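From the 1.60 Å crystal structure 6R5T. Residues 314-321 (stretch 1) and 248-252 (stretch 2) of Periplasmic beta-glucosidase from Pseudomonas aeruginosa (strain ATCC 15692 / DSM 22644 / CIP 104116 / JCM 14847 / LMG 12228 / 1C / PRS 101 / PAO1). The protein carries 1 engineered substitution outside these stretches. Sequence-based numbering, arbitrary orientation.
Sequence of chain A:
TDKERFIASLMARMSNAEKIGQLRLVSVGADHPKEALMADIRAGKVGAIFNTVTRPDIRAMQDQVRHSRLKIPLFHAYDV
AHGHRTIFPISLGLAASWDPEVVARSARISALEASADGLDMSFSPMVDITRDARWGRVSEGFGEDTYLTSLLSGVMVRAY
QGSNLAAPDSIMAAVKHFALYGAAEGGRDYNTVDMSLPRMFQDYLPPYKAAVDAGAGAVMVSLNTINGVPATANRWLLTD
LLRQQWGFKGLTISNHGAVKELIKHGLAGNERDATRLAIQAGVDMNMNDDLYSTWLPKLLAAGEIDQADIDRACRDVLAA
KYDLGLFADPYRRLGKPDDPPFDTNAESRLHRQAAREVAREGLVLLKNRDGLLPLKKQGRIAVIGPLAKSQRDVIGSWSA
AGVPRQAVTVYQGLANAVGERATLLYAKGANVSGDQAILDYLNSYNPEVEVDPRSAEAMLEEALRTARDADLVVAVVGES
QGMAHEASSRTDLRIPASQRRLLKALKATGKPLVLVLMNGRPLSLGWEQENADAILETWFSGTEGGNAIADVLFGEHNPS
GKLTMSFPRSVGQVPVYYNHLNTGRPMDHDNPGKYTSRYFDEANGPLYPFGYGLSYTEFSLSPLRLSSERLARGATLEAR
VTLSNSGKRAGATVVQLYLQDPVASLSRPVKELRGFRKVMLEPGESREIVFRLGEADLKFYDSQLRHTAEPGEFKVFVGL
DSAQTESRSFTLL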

# COMPACT_ATOMS: atom_id res chain seq x y z
N CYS A 314 -20.01 26.09 -20.83
CA CYS A 314 -20.27 26.28 -22.27
C CYS A 314 -19.13 27.05 -22.95
O CYS A 314 -18.68 26.64 -24.01
CB CYS A 314 -21.59 27.03 -22.40
SG CYS A 314 -22.04 27.25 -24.14
N ARG A 315 -18.63 28.12 -22.33
CA ARG A 315 -17.53 28.89 -22.91
C ARG A 315 -16.33 27.98 -23.15
O ARG A 315 -15.72 28.07 -24.19
CB ARG A 315 -17.12 30.07 -22.02
CG ARG A 315 -15.90 30.84 -22.48
CD ARG A 315 -14.59 30.29 -21.85
NE ARG A 315 -13.40 30.71 -22.58
CZ ARG A 315 -12.23 30.07 -22.60
NH1 ARG A 315 -12.05 28.92 -21.95
NH2 ARG A 315 -11.24 30.56 -23.32
N ASP A 316 -16.06 27.07 -22.22
CA ASP A 316 -14.89 26.18 -22.37
C ASP A 316 -15.10 25.25 -23.56
O ASP A 316 -14.13 24.98 -24.30
CB ASP A 316 -14.61 25.45 -21.06
CG ASP A 316 -14.09 26.31 -19.92
OD1 ASP A 316 -13.75 27.47 -20.19
OD2 ASP A 316 -14.08 25.79 -18.76
N VAL A 317 -16.32 24.73 -23.77
CA VAL A 317 -16.56 23.85 -24.93
C VAL A 317 -16.36 24.66 -26.22
O VAL A 317 -15.70 24.17 -27.15
CB VAL A 317 -17.95 23.22 -24.84
CG1 VAL A 317 -18.27 22.46 -26.13
CG2 VAL A 317 -18.03 22.28 -23.63
N LEU A 318 -16.96 25.85 -26.28
CA LEU A 318 -16.92 26.66 -27.51
C LEU A 318 -15.48 27.06 -27.79
O LEU A 318 -15.07 27.04 -28.96
CB LEU A 318 -17.83 27.89 -27.33
CG LEU A 318 -19.32 27.59 -27.19
CD1 LEU A 318 -20.06 28.91 -27.04
CD2 LEU A 318 -19.87 26.78 -28.34
N ALA A 319 -14.73 27.36 -26.76
CA ALA A 319 -13.32 27.79 -26.95
C ALA A 319 -12.50 26.61 -27.49
O ALA A 319 -11.63 26.83 -28.31
CB ALA A 319 -12.76 28.31 -25.68
N ALA A 320 -12.76 25.38 -27.06
CA ALA A 320 -12.05 24.22 -27.61
C ALA A 320 -12.37 24.06 -29.09
O ALA A 320 -11.46 23.81 -29.91
CB ALA A 320 -12.41 22.97 -26.84
N LYS A 321 -13.63 24.20 -29.46
CA LYS A 321 -14.02 24.06 -30.87
C LYS A 321 -13.38 25.18 -31.70
O LYS A 321 -12.99 24.90 -32.84
CB LYS A 321 -15.53 24.12 -30.93
CG LYS A 321 -16.18 22.90 -30.30
CD LYS A 321 -17.70 22.91 -30.33
CE LYS A 321 -18.26 21.62 -29.79
NZ LYS A 321 -19.73 21.52 -29.95
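Stretch 2 (248-252) FKGLT

Stretch 2 (Phe248 to Thr252) lies across one side of the helix formed by stretch 1 (Cys314 to Lys321), its chain running roughly crosswise to the helix. The helix begins before Cys314 and runs on past Lys321; its regular i to i+4 hydrogen bonds include Ala319 N to Arg315 O at 2.8 Å and Ala320 N to Asp316 O at 3.1 Å. Stretch 2 approaches as a loop and becomes a strand at Leu251. Its backbone is fairly extended at Phe248 (phi/psi -66/129), folds at Lys249 (-110/7), opens out at Gly250 (-100/-154) and takes up strand angles at Leu251 (-102/129) and Thr252 (-96/136). The closest pair of CA atoms is that of Asp316 and Leu251, 5.1 Å apart, and together the stretches bury 255 Å² of surface.

Leu251 covers the most, 76 Å². Its CA-to-CB bond points sideways to the helix, but with chi1 at 179° (t) and chi2 at 63° (p) the end of the side chain comes nearer. CD1 lies 3.6 Å from Val317 CG2 and 3.9 Å from Asp316 CB, while CD2 is 4.3 Å from Ala320 CB. The leucine thus spans about one helical turn, from Asp316 to Ala320, and the small methyl of Ala320 completes this apolar patch. Val317 joins it although its CA-to-CB bond points away from stretch 2.

Asp316, with 47 Å² covered, points its CA-to-CB bond toward stretch 2; its methylene meets Leu251 and its carboxylate lies beside Gly250. Its OD2 stands 3.3 Å from Gly250 O, but both atoms are acceptors and no hydrogen bond joins them. OD1 instead receives a hydrogen bond from Arg315 NH1 at 2.8 Å, part of a salt bridge within the helix.

The same NH1 reaches across to Lys249, which has 32 Å² covered: Arg315 NH1 donates to Lys249 O at 2.9 Å, with an N-H...O angle of 155°, in the one hydrogen bond between the stretches. The carbonyl lies at the edge of the guanidinium, near its plane, where an N-H can point at it. One nitrogen therefore ties the loop backbone and the neighbouring carboxylate together. The lysine contributes through its backbone here; its side chain comes no nearer to the helix than 5.0 Å. Gly250 follows with no side chain. A CB in its place would point away from the helix and fall 2.8 Å from Phe248 CZ, so the room it lacks is within its own loop.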

# COMPACT_ATOMS: atom_id res chain seq x y z
N PHE A 248 -5.10 27.05 -15.85
CA PHE A 248 -5.62 26.29 -17.00
C PHE A 248 -6.83 27.01 -17.58
O PHE A 248 -7.71 27.38 -16.77
CB PHE A 248 -6.04 24.90 -16.55
CG PHE A 248 -6.66 24.04 -17.62
CD1 PHE A 248 -5.95 23.72 -18.78
CD2 PHE A 248 -7.93 23.53 -17.45
CE1 PHE A 248 -6.55 22.91 -19.73
CE2 PHE A 248 -8.50 22.71 -18.41
CZ PHE A 248 -7.79 22.36 -19.51
N LYS A 249 -6.83 27.23 -18.90
CA LYS A 249 -7.92 27.99 -19.59
C LYS A 249 -8.78 27.10 -20.47
O LYS A 249 -9.61 27.63 -21.22
CB LYS A 249 -7.31 29.08 -20.47
CG LYS A 249 -6.37 30.01 -19.75
CD LYS A 249 -7.07 30.79 -18.69
CE LYS A 249 -7.08 32.28 -19.00
NZ LYS A 249 -8.13 32.99 -18.22
N GLY A 250 -8.60 25.78 -20.44
CA GLY A 250 -9.23 24.85 -21.37
C GLY A 250 -10.44 24.17 -20.78
O GLY A 250 -11.15 24.74 -19.89
N LEU A 251 -10.73 23.00 -21.30
CA LEU A 251 -11.97 22.25 -21.10
C LEU A 251 -11.74 21.11 -20.08
O LEU A 251 -10.79 20.29 -20.28
CB LEU A 251 -12.38 21.68 -22.45
CG LEU A 251 -13.64 20.84 -22.45
CD1 LEU A 251 -14.83 21.68 -22.04
CD2 LEU A 251 -13.86 20.21 -23.82
N THR A 252 -12.57 21.02 -19.06
CA THR A 252 -12.56 19.81 -18.20
C THR A 252 -13.64 18.84 -18.65
O THR A 252 -14.82 19.23 -18.88
CB THR A 252 -12.69 20.20 -16.73
OG1 THR A 252 -13.87 21.00 -16.59
CG2 THR A 252 -11.50 21.00 -16.24